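Local coordinates for protein Eps1p (Saccharomyces cerevisiae, PDB 4TW5) that is a yeast protein of the thioredoxin-like superfamily, built from thioredoxin-fold domains, at residues Lys175-Trp187 / Ile224-Ala236. Sequence-based numbering, arbitrary orientation. Where two conformers were deposited one is given.
Sequences KNCDKCHEFQRTW and ITNHRADREPKVA
The guanidinium of Arg231 meets Lys175 and Asn176 edge-on, with Lys175 O and Asn176 O both near its plane. Its NH2 donates to Lys175 O at 2.6 Å, nearly in the guanidinium plane but 37° above that of the carbonyl; a weak second bond comes from NE. A bend at chi3 (-85°) turns the group back onto this carbonyl, and NH1 makes a weak hydrogen bond to Asp220 O. The Phe183 and Trp187 rings are met obliquely: Pro233 CB lies by Phe183 CD2, while Val235 CG2 touches Phe183 CZ at 3.7 Å and also Trp187 CZ3. Tyr261 packs edge-to-face with Phe183, and Trp187 NE1 bonds to Ser135. The backbones approach most closely beside Arg231, whose N donates to Asn176 O at 2.8 Å. Next to it, Asp230 OD1 offers its syn lone pair to Asp178 N in an almost straight bond (178°). Asp178 OD2 lies 3.3 Å from the same Asp230 OD1; both are acceptors, not hydrogen-bonded to each other. Water 2 ties Lys179 N to Asp230 OD2 and Arg231 O. The extended Lys179 chain carries NZ to a salt bridge with Glu232 OE2, modelled at 2.4 Å, a length that is doubtful; Tyr254 adds a cation-pi contact to this lysine. The Cys177-Cys180 disulfide spans a type I turn, Cys177 SG lying 3.2 Å from Arg231 O and 4.0 Å from Pro233 CD. Cys180 SG faces Pro233 CG at 3.9 Å. A CXXC disulfide leading into a helix, facing the extended Glu232-Pro233 segment that runs into strand 234-238, recalls the thioredoxin-fold active-site layout, in which a cis-proline before this strand faces the CXXC; Pro233 takes that place, but its peptide bond is trans.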
# COMPACT_ATOMS: atom_id res chain seq x y z
N LYS A 175 3.25 -8.89 -16.17
CA LYS A 175 2.41 -7.86 -16.77
C LYS A 175 3.15 -6.51 -16.90
O LYS A 175 3.85 -6.07 -15.98
CB LYS A 175 1.15 -7.69 -15.94
CG LYS A 175 0.36 -8.97 -15.72
CD LYS A 175 -0.01 -9.61 -17.06
CE LYS A 175 -0.62 -10.99 -16.86
NZ LYS A 175 -0.36 -11.79 -18.09
N ASN A 176 3.01 -5.88 -18.06
CA ASN A 176 3.64 -4.58 -18.33
C ASN A 176 5.15 -4.57 -17.95
O ASN A 176 5.66 -3.60 -17.37
CB ASN A 176 2.88 -3.48 -17.60
CG ASN A 176 1.41 -3.46 -17.97
OD1 ASN A 176 1.05 -3.94 -19.04
ND2 ASN A 176 0.56 -2.91 -17.11
N CYS A 177 5.84 -5.65 -18.28
CA CYS A 177 7.26 -5.75 -18.06
C CYS A 177 7.92 -6.50 -19.19
O CYS A 177 8.14 -7.70 -19.09
CB CYS A 177 7.58 -6.45 -16.73
SG CYS A 177 9.35 -6.49 -16.33
N ASP A 178 8.28 -5.77 -20.24
CA ASP A 178 8.88 -6.34 -21.43
C ASP A 178 10.20 -7.05 -21.15
O ASP A 178 10.52 -8.05 -21.79
CB ASP A 178 9.12 -5.25 -22.47
CG ASP A 178 7.83 -4.65 -23.01
OD1 ASP A 178 6.77 -5.32 -22.98
OD2 ASP A 178 7.88 -3.47 -23.43
N LYS A 179 10.96 -6.54 -20.19
CA LYS A 179 12.31 -7.04 -19.95
C LYS A 179 12.39 -8.13 -18.88
O LYS A 179 13.42 -8.75 -18.74
CB LYS A 179 13.23 -5.87 -19.56
CG LYS A 179 13.45 -4.87 -20.69
CD LYS A 179 13.84 -3.51 -20.11
CE LYS A 179 13.97 -2.44 -21.17
NZ LYS A 179 14.03 -1.08 -20.52
N CYS A 180 11.30 -8.38 -18.16
CA CYS A 180 11.32 -9.31 -17.04
C CYS A 180 11.83 -10.73 -17.39
O CYS A 180 12.59 -11.34 -16.62
CB CYS A 180 9.94 -9.43 -16.42
SG CYS A 180 9.45 -8.19 -15.23
N HIS A 181 11.38 -11.26 -18.52
CA HIS A 181 11.78 -12.60 -18.95
C HIS A 181 13.25 -12.66 -19.33
O HIS A 181 13.95 -13.60 -18.96
CB HIS A 181 10.92 -13.05 -20.13
CG HIS A 181 11.29 -14.39 -20.67
ND1 HIS A 181 10.78 -15.56 -20.15
CD2 HIS A 181 12.14 -14.76 -21.66
CE1 HIS A 181 11.29 -16.59 -20.81
NE2 HIS A 181 12.12 -16.12 -21.73
N GLU A 182 13.72 -11.68 -20.09
CA GLU A 182 15.14 -11.57 -20.41
C GLU A 182 15.95 -11.53 -19.10
O GLU A 182 17.01 -12.14 -18.97
CB GLU A 182 15.43 -10.32 -21.24
CG GLU A 182 16.86 -10.24 -21.81
CD GLU A 182 17.14 -8.94 -22.57
OE1 GLU A 182 16.66 -7.87 -22.13
OE2 GLU A 182 17.83 -8.97 -23.62
N PHE A 183 15.45 -10.77 -18.14
CA PHE A 183 16.23 -10.57 -16.93
C PHE A 183 16.23 -11.80 -16.03
O PHE A 183 17.10 -11.91 -15.17
CB PHE A 183 15.73 -9.35 -16.14
CG PHE A 183 16.74 -8.82 -15.14
CD1 PHE A 183 17.90 -8.20 -15.57
CD2 PHE A 183 16.54 -8.98 -13.77
CE1 PHE A 183 18.83 -7.74 -14.66
CE2 PHE A 183 17.48 -8.51 -12.85
CZ PHE A 183 18.62 -7.89 -13.30
N GLN A 184 15.29 -12.74 -16.22
CA GLN A 184 15.39 -13.96 -15.41
C GLN A 184 16.64 -14.76 -15.77
O GLN A 184 17.26 -15.38 -14.90
CB GLN A 184 14.17 -14.84 -15.55
CG GLN A 184 13.01 -14.44 -14.68
CD GLN A 184 11.84 -15.41 -14.84
OE1 GLN A 184 11.20 -15.45 -15.89
NE2 GLN A 184 11.55 -16.17 -13.79
N ARG A 185 17.00 -14.75 -17.04
CA ARG A 185 18.20 -15.42 -17.48
C ARG A 185 19.40 -14.71 -16.87
O ARG A 185 20.30 -15.34 -16.31
CB ARG A 185 18.30 -15.42 -19.00
CG ARG A 185 19.52 -16.14 -19.50
CD ARG A 185 19.48 -16.36 -20.96
NE ARG A 185 19.93 -17.72 -21.24
CZ ARG A 185 21.11 -18.04 -21.74
NH1 ARG A 185 21.98 -17.10 -22.08
NH2 ARG A 185 21.40 -19.31 -21.94
N THR A 186 19.39 -13.39 -17.02
CA THR A 186 20.44 -12.54 -16.50
C THR A 186 20.58 -12.69 -14.99
O THR A 186 21.70 -12.82 -14.49
CB THR A 186 20.17 -11.09 -16.87
OG1 THR A 186 20.09 -10.99 -18.29
CG2 THR A 186 21.30 -10.21 -16.43
N TRP A 187 19.46 -12.72 -14.27
CA TRP A 187 19.53 -12.83 -12.82
C TRP A 187 20.09 -14.17 -12.33
O TRP A 187 20.86 -14.22 -11.36
CB TRP A 187 18.16 -12.59 -12.20
CG TRP A 187 18.25 -12.51 -10.74
CD1 TRP A 187 17.75 -13.39 -9.84
CD2 TRP A 187 18.95 -11.51 -9.98
NE1 TRP A 187 18.06 -13.00 -8.57
CE2 TRP A 187 18.83 -11.86 -8.62
CE3 TRP A 187 19.69 -10.36 -10.32
CZ2 TRP A 187 19.39 -11.10 -7.57
CZ3 TRP A 187 20.27 -9.58 -9.27
CH2 TRP A 187 20.09 -9.96 -7.91
N ILE A 224 -0.28 -2.84 -11.09
CA ILE A 224 -0.61 -2.46 -12.47
C ILE A 224 -1.12 -1.01 -12.52
O ILE A 224 -1.96 -0.64 -11.70
CB ILE A 224 -1.75 -3.37 -13.06
CG1 ILE A 224 -1.35 -4.84 -13.17
CG2 ILE A 224 -2.21 -2.85 -14.41
CD1 ILE A 224 -0.27 -5.09 -14.20
N THR A 225 -0.59 -0.17 -13.40
CA THR A 225 -1.23 1.14 -13.70
C THR A 225 -1.14 1.38 -15.21
O THR A 225 -0.14 1.01 -15.82
CB THR A 225 -0.56 2.34 -12.96
OG1 THR A 225 0.80 2.49 -13.38
CG2 THR A 225 -0.62 2.18 -11.44
N ASN A 226 -2.12 2.04 -15.82
CA ASN A 226 -2.02 2.22 -17.27
C ASN A 226 -1.33 3.54 -17.72
O ASN A 226 -1.25 3.84 -18.92
CB ASN A 226 -3.41 2.07 -17.93
CG ASN A 226 -4.09 0.73 -17.58
OD1 ASN A 226 -5.16 0.70 -16.95
ND2 ASN A 226 -3.46 -0.38 -17.98
N HIS A 227 -0.83 4.31 -16.76
CA HIS A 227 0.03 5.46 -17.07
C HIS A 227 1.46 5.04 -17.38
O HIS A 227 2.07 5.57 -18.30
CB HIS A 227 -0.03 6.49 -15.95
CG HIS A 227 -1.42 6.99 -15.73
ND1 HIS A 227 -2.17 6.67 -14.62
CD2 HIS A 227 -2.23 7.72 -16.53
CE1 HIS A 227 -3.36 7.23 -14.72
NE2 HIS A 227 -3.43 7.87 -15.87
N ARG A 228 2.02 4.08 -16.64
CA ARG A 228 3.33 3.59 -17.05
C ARG A 228 3.12 2.37 -17.92
O ARG A 228 2.55 1.36 -17.49
CB ARG A 228 4.23 3.23 -15.87
CG ARG A 228 4.69 4.43 -15.07
CD ARG A 228 5.66 3.97 -14.00
NE ARG A 228 6.15 5.10 -13.22
CZ ARG A 228 7.07 5.95 -13.65
NH1 ARG A 228 7.60 5.82 -14.86
NH2 ARG A 228 7.44 6.94 -12.87
N ALA A 229 3.61 2.48 -19.15
CA ALA A 229 3.52 1.43 -20.16
C ALA A 229 4.27 0.18 -19.72
O ALA A 229 3.82 -0.95 -19.91
CB ALA A 229 4.08 1.94 -21.50
N ASP A 230 5.42 0.42 -19.11
CA ASP A 230 6.40 -0.61 -18.91
C ASP A 230 7.17 -0.39 -17.62
O ASP A 230 7.41 0.75 -17.20
CB ASP A 230 7.35 -0.62 -20.11
CG ASP A 230 8.29 -1.81 -20.11
OD1 ASP A 230 7.82 -2.96 -20.22
OD2 ASP A 230 9.51 -1.58 -20.01
N ARG A 231 7.52 -1.49 -16.98
CA ARG A 231 8.29 -1.51 -15.75
C ARG A 231 9.46 -2.46 -15.94
O ARG A 231 9.41 -3.36 -16.80
CB ARG A 231 7.42 -1.96 -14.58
CG ARG A 231 5.98 -1.53 -14.73
CD ARG A 231 5.12 -2.12 -13.65
NE ARG A 231 4.65 -3.45 -13.97
CZ ARG A 231 3.87 -4.14 -13.15
NH1 ARG A 231 3.51 -3.61 -11.99
NH2 ARG A 231 3.46 -5.35 -13.48
N GLU A 232 10.47 -2.31 -15.10
CA GLU A 232 11.66 -3.14 -15.13
C GLU A 232 11.94 -3.69 -13.76
O GLU A 232 11.63 -3.04 -12.76
CB GLU A 232 12.90 -2.34 -15.53
CG GLU A 232 13.08 -1.97 -16.96
CD GLU A 232 14.35 -1.16 -17.12
OE1 GLU A 232 14.90 -0.78 -16.06
OE2 GLU A 232 14.79 -0.92 -18.27
N PRO A 233 12.59 -4.86 -13.69
CA PRO A 233 12.99 -5.36 -12.37
C PRO A 233 14.08 -4.45 -11.80
O PRO A 233 14.80 -3.79 -12.56
CB PRO A 233 13.51 -6.78 -12.67
CG PRO A 233 12.97 -7.09 -14.07
CD PRO A 233 12.93 -5.79 -14.77
N LYS A 234 14.13 -4.32 -10.48
CA LYS A 234 15.17 -3.48 -9.90
C LYS A 234 16.17 -4.32 -9.12
O LYS A 234 15.83 -5.41 -8.66
CB LYS A 234 14.56 -2.41 -8.99
CG LYS A 234 13.59 -1.52 -9.74
CD LYS A 234 14.30 -0.65 -10.76
CE LYS A 234 13.32 0.41 -11.26
NZ LYS A 234 13.95 1.42 -12.15
N VAL A 235 17.39 -3.81 -8.98
CA VAL A 235 18.47 -4.46 -8.26
C VAL A 235 19.11 -3.49 -7.27
O VAL A 235 19.38 -2.34 -7.63
CB VAL A 235 19.55 -4.99 -9.24
CG1 VAL A 235 20.78 -5.54 -8.48
CG2 VAL A 235 18.98 -6.04 -10.16
N ALA A 236 19.36 -3.96 -6.04
CA ALA A 236 20.05 -3.18 -5.00
C ALA A 236 21.05 -4.03 -4.19
O ALA A 236 20.83 -5.21 -3.96
CB ALA A 236 19.03 -2.56 -4.08
O HOH W 1 1.88 -0.40 -15.31
O HOH W 2 10.81 -3.92 -18.86
O HOH W 3 11.42 0.38 -18.83